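Local coordinates for 5,10-methylenetetrahydrofolate dehydrogenase (Bombyx mori, PDB 5ZF1), which oxidises 5,10-methylenetetrahydrofolate to 5,10-methenyltetrahydrofolate, probably with NADP+ as hydride acceptor, in folate-dependent one-carbon metabolism, at the interface of chains A and B. Coordinates in Å, arbitrary orientation; residue numbers count along the deposited sequence, not the author numbering. Chains: chain A/B, 5,10-methylenetetrahydrofolate dehydrogenase.

The interface of chains A and B. Residues chain A 166, 198-200; chain B 179-181, 191.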
loop_
_atom_site.group_PDB
_atom_site.type_symbol
_atom_site.label_atom_id
_atom_site.label_comp_id
_atom_site.label_asym_id
_atom_site.label_seq_id
_atom_site.Cartn_x
_atom_site.Cartn_y
_atom_site.Cartn_z
ATOM N N ARG A 166 11.351 1.657 2.309
ATOM C CA ARG A 166 10.155 1.255 1.585
ATOM C C ARG A 166 9.928 -0.245 1.593
ATOM O O ARG A 166 9.132 -0.732 0.788
ATOM C CB ARG A 166 10.244 1.682 0.119
ATOM C CG ARG A 166 10.319 3.133 -0.164
ATOM C CD ARG A 166 10.579 3.321 -1.665
ATOM N NE ARG A 166 11.954 3.002 -2.065
ATOM C CZ ARG A 166 12.473 3.335 -3.247
ATOM N NH1 ARG A 166 11.721 3.975 -4.139
ATOM N NH2 ARG A 166 13.727 3.035 -3.552
ATOM N N HIS A 198 13.835 7.275 1.271
ATOM C CA HIS A 198 14.378 5.988 0.850
ATOM C C HIS A 198 15.772 6.228 0.284
ATOM O O HIS A 198 16.346 7.306 0.456
ATOM C CB HIS A 198 13.459 5.300 -0.169
ATOM C CG HIS A 198 13.044 6.185 -1.304
ATOM N ND1 HIS A 198 13.919 6.570 -2.302
ATOM C CD2 HIS A 198 11.855 6.760 -1.600
ATOM C CE1 HIS A 198 13.281 7.344 -3.166
ATOM N NE2 HIS A 198 12.024 7.466 -2.772
ATOM N N ARG A 199 16.318 5.197 -0.372
ATOM C CA ARG A 199 17.729 5.228 -0.732
ATOM C C ARG A 199 18.039 6.265 -1.791
ATOM O O ARG A 199 19.213 6.605 -1.977
ATOM C CB ARG A 199 18.190 3.861 -1.232
ATOM C CG ARG A 199 17.652 3.437 -2.578
ATOM C CD ARG A 199 18.143 2.028 -2.904
ATOM N NE ARG A 199 17.127 1.038 -2.559
ATOM C CZ ARG A 199 16.202 0.598 -3.409
ATOM N NH1 ARG A 199 16.189 1.038 -4.663
ATOM N NH2 ARG A 199 15.308 -0.299 -3.018
ATOM N N TYR A 200 17.044 6.767 -2.506
ATOM C CA TYR A 200 17.340 7.793 -3.504
ATOM C C TYR A 200 16.925 9.185 -3.051
ATOM O O TYR A 200 17.049 10.135 -3.828
ATOM C CB TYR A 200 16.681 7.450 -4.838
ATOM C CG TYR A 200 17.161 6.146 -5.421
ATOM C CD1 TYR A 200 18.528 5.889 -5.589
ATOM C CD2 TYR A 200 16.252 5.154 -5.792
ATOM C CE1 TYR A 200 18.962 4.680 -6.129
ATOM C CE2 TYR A 200 16.681 3.944 -6.342
ATOM C CZ TYR A 200 18.037 3.714 -6.496
ATOM O OH TYR A 200 18.471 2.519 -7.026
ATOM N N HIS B 179 6.372 6.775 -5.196
ATOM C CA HIS B 179 7.568 6.311 -4.504
ATOM C C HIS B 179 7.936 4.882 -4.911
ATOM O O HIS B 179 8.672 4.204 -4.199
ATOM C CB HIS B 179 7.437 6.482 -2.981
ATOM C CG HIS B 179 6.448 5.578 -2.297
ATOM N ND1 HIS B 179 6.691 4.244 -2.059
ATOM C CD2 HIS B 179 5.258 5.849 -1.702
ATOM C CE1 HIS B 179 5.667 3.715 -1.410
ATOM N NE2 HIS B 179 4.784 4.672 -1.179
ATOM N N SER B 180 7.487 4.435 -6.081
ATOM C CA SER B 180 7.885 3.101 -6.508
ATOM C C SER B 180 9.370 3.105 -6.843
ATOM O O SER B 180 9.941 4.144 -7.169
ATOM C CB SER B 180 7.040 2.630 -7.692
ATOM O OG SER B 180 6.817 3.668 -8.628
ATOM N N ASP B 181 10.010 1.948 -6.682
ATOM C CA ASP B 181 11.393 1.760 -7.112
ATOM C C ASP B 181 11.370 1.229 -8.535
ATOM O O ASP B 181 10.790 0.172 -8.800
ATOM C CB ASP B 181 12.152 0.809 -6.190
ATOM C CG ASP B 181 13.623 0.648 -6.600
ATOM O OD1 ASP B 181 14.103 1.457 -7.417
ATOM O OD2 ASP B 181 14.287 -0.287 -6.110
ATOM N N ASP B 191 10.292 6.847 -7.802
ATOM C CA ASP B 191 11.380 7.110 -6.854
ATOM C C ASP B 191 11.354 8.536 -6.304
ATOM O O ASP B 191 12.378 9.078 -5.911
ATOM C CB ASP B 191 12.753 6.806 -7.499
ATOM C CG ASP B 191 13.038 5.314 -7.574
ATOM O OD1 ASP B 191 13.115 4.694 -6.494
ATOM O OD2 ASP B 191 13.175 4.747 -8.696
#
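A:Arg166 reaches across the two-fold interface of chains A and B, probably the biological dimer, between two NAD(P)-binding domains, and inserts its guanidinium among B:His179, B:Asp181 and B:Asp191. Its NH1 grips two acceptors. One is the carboxylate oxygen OD1 of B:Asp191, 2.8 Å away in a nearly straight salt bridge that lies in the guanidinium plane; the other is the backbone O of B:His179, hydrogen-bonded at 3.1 Å from above the carbonyl plane. The chain runs extended through chi2 and bends at chi3 (-74°), bringing the guanidinium over the imidazole of A:His198, whose CG lies 3.4 Å from the guanidinium plane. This face-to-face packing within chain A probably helps fix its rotation. An alanine in place of A:Arg166 would probably leave B:Asp191 OD1 and the B:His179 carbonyl without these donors and open a gap beside A:His198. Beside this bridge, A:Arg199 forms a second one, its NH1 meeting B:Asp181 OD2 at 2.7 Å from above the carboxylate plane. With CG anti to the backbone N (chi1 -178°), B:Asp181 extends its carboxylate to this arginine, while its CB packs against A:Arg166 CZ at 3.9 Å. The ring of A:Tyr200, one face against A:Arg199 CG, turns its edge to B:Asp191 at 90° between planes, its CD2 3.7 Å from the carboxylate carbon CG. Probably steadying that imidazole of A:His198, the backbone N of A:Tyr200 donates to its ND1 at 3.1 Å.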